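Local coordinates for putative tagatose-6-phosphate ketose/aldose isomerase (Escherichia coli, PDB 3C3J), which is a putative isomerase with two SIS domains, each built around a parallel beta-sheet, at residues T12-E17 with F349-S354. Sequence-based numbering, arbitrary orientation.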
loop_
_atom_site.group_PDB
_atom_site.type_symbol
_atom_site.label_atom_id
_atom_site.label_comp_id
_atom_site.label_asym_id
_atom_site.label_seq_id
_atom_site.Cartn_x
_atom_site.Cartn_y
_atom_site.Cartn_z
ATOM N N THR A 12 -22.526 -15.350 20.501
ATOM C CA THR A 12 -23.123 -15.092 19.190
ATOM C C THR A 12 -23.440 -16.340 18.385
ATOM O O THR A 12 -24.142 -16.249 17.391
ATOM C CB THR A 12 -22.250 -14.214 18.281
ATOM O OG1 THR A 12 -21.058 -14.921 17.929
ATOM C CG2 THR A 12 -21.929 -12.887 18.965
ATOM N N GLY A 13 -22.902 -17.482 18.782
ATOM C CA GLY A 13 -23.041 -18.725 18.025
ATOM C C GLY A 13 -22.264 -18.783 16.711
ATOM O O GLY A 13 -22.499 -19.682 15.900
ATOM N N THR A 14 -21.333 -17.846 16.501
ATOM C CA THR A 14 -20.602 -17.737 15.244
ATOM C C THR A 14 -19.224 -18.390 15.370
ATOM O O THR A 14 -18.608 -18.365 16.437
ATOM C CB THR A 14 -20.456 -16.248 14.765
ATOM O OG1 THR A 14 -19.666 -15.485 15.692
ATOM C CG2 THR A 14 -21.847 -15.575 14.604
ATOM N N TRP A 15 -18.755 -18.978 14.280
ATOM C CA TRP A 15 -17.388 -19.467 14.190
ATOM C C TRP A 15 -16.401 -18.315 14.358
ATOM O O TRP A 15 -15.328 -18.508 14.919
ATOM C CB TRP A 15 -17.123 -20.142 12.839
ATOM C CG TRP A 15 -17.877 -21.409 12.631
ATOM C CD1 TRP A 15 -18.802 -21.684 11.648
ATOM C CD2 TRP A 15 -17.767 -22.587 13.419
ATOM N NE1 TRP A 15 -19.270 -22.973 11.795
ATOM C CE2 TRP A 15 -18.644 -23.548 12.869
ATOM C CE3 TRP A 15 -16.994 -22.939 14.530
ATOM C CZ2 TRP A 15 -18.782 -24.826 13.406
ATOM C CZ3 TRP A 15 -17.132 -24.230 15.061
ATOM C CH2 TRP A 15 -18.012 -25.147 14.490
ATOM N N THR A 16 -16.762 -17.133 13.846
ATOM C CA THR A 16 -15.868 -15.973 13.884
ATOM C C THR A 16 -15.582 -15.585 15.337
ATOM O O THR A 16 -14.420 -15.357 15.696
ATOM C CB THR A 16 -16.408 -14.793 13.023
ATOM O OG1 THR A 16 -16.641 -15.255 11.679
ATOM C CG2 THR A 16 -15.401 -13.633 12.968
ATOM N N GLU A 17 -16.613 -15.575 16.185
ATOM C CA GLU A 17 -16.397 -15.258 17.592
ATOM C C GLU A 17 -15.514 -16.291 18.278
ATOM O O GLU A 17 -14.616 -15.927 19.045
ATOM C CB GLU A 17 -17.709 -15.110 18.365
ATOM C CG GLU A 17 -17.436 -14.781 19.820
ATOM C CD GLU A 17 -18.676 -14.638 20.669
ATOM O OE1 GLU A 17 -19.788 -14.974 20.189
ATOM O OE2 GLU A 17 -18.520 -14.211 21.831
ATOM N N PHE A 349 -14.959 -5.468 16.835
ATOM C CA PHE A 349 -15.813 -4.405 16.263
ATOM C C PHE A 349 -16.541 -4.837 14.980
ATOM O O PHE A 349 -17.766 -4.696 14.853
ATOM C CB PHE A 349 -15.000 -3.141 15.984
ATOM C CG PHE A 349 -15.803 -2.035 15.388
ATOM C CD1 PHE A 349 -16.829 -1.447 16.111
ATOM C CD2 PHE A 349 -15.539 -1.557 14.119
ATOM C CE1 PHE A 349 -17.577 -0.404 15.574
ATOM C CE2 PHE A 349 -16.293 -0.521 13.595
ATOM C CZ PHE A 349 -17.308 0.051 14.337
ATOM N N ALA A 350 -15.780 -5.361 14.017
ATOM C CA ALA A 350 -16.346 -5.792 12.754
ATOM C C ALA A 350 -17.415 -6.889 12.920
ATOM O O ALA A 350 -18.472 -6.839 12.277
ATOM C CB ALA A 350 -15.198 -6.245 11.795
ATOM N N LEU A 351 -17.146 -7.861 13.788
ATOM C CA LEU A 351 -18.085 -8.954 14.046
ATOM C C LEU A 351 -19.428 -8.398 14.560
ATOM O O LEU A 351 -20.494 -8.796 14.069
ATOM C CB LEU A 351 -17.476 -9.940 15.042
ATOM C CG LEU A 351 -18.373 -11.062 15.586
ATOM C CD1 LEU A 351 -18.818 -12.052 14.503
ATOM C CD2 LEU A 351 -17.733 -11.738 16.776
HETATM N N MSE A 352 -19.369 -7.457 15.512
HETATM C CA MSE A 352 -20.575 -6.892 16.135
HETATM C C MSE A 352 -21.313 -5.884 15.253
HETATM O O MSE A 352 -22.545 -5.793 15.310
HETATM C CB MSE A 352 -20.246 -6.301 17.507
HETATM C CG MSE A 352 -19.614 -7.292 18.481
HETATM SE SE MSE A 352 -20.513 -9.101 18.601
HETATM C CE MSE A 352 -20.609 -9.728 16.774
ATOM N N GLN A 353 -20.586 -5.149 14.422
ATOM C CA GLN A 353 -21.238 -4.352 13.393
ATOM C C GLN A 353 -22.034 -5.252 12.439
ATOM O O GLN A 353 -23.162 -4.932 12.072
ATOM C CB GLN A 353 -20.207 -3.536 12.603
ATOM C CG GLN A 353 -19.561 -2.407 13.403
ATOM C CD GLN A 353 -20.551 -1.336 13.811
ATOM O OE1 GLN A 353 -20.884 -1.191 14.993
ATOM N NE2 GLN A 353 -21.055 -0.609 12.835
ATOM N N SER A 354 -21.435 -6.373 12.043
ATOM C CA SER A 354 -22.055 -7.323 11.124
ATOM C C SER A 354 -23.344 -7.867 11.726
ATOM O O SER A 354 -24.403 -7.874 11.084
ATOM C CB SER A 354 -21.087 -8.478 10.857
ATOM O OG SER A 354 -21.609 -9.433 9.950
#
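Glu-17 OE1 is gripped by two donors from Thr-12, while the CB of the same Glu-17 rests against Leu-351 of helix 335-356. Thr-12 N donates over 2.8 Å to Glu-17 OE1, which receives it on its syn lone pair, whereas Thr-12 OG1 donates a hydrogen bond to Glu-17 OE1 over 2.6 Å from the anti side, 22° out of the carboxylate plane. Glutamate suits the place because its extended chain, with CG anti to the backbone N (chi1 -180°), spans back to the loop; OE2 remains for a salt bridge with Arg-21. Thr-12 OG1 also accepts from Thr-14 N, closing an ST turn, and from Thr-14 OG1 at 2.7 Å. Thr-14 OG1 in turn accepts from Glu-17 N (3.1 Å) as the N-cap of helix 15-21.

Leu-351 is the main apolar residue here: Leu-351 CD1 lies 3.7 Å from Thr-14 OG1 and also touches CB of Thr-16, while Leu-351 CD2 lies 3.7 Å from Glu-17 CB; the forked leucine thus meets the first turn of helix 15-21 with both methyls. One residue further along the helix, the bent chain of selenomethionine Met-352 meets Thr-12 tip to tip, with SE and CE each 4.1 Å from Thr-12 CG2. Thr-12 serves both needs: its OG1 bonds within the loop while its CG2 meets Met-352. Asp-362 accepts from Trp-15 N and pairs with Thr-16 OG1, and Pro-361 touches Leu-351, so the chain beyond helix 335-356 flanks the contact.

The two segments therefore meet through van der Waals contacts alone: hydroxyls and carboxylate settle their polar needs within 12-17 or with neighbours, and the N-terminal helix start can lie against the second SIS domain's last helix.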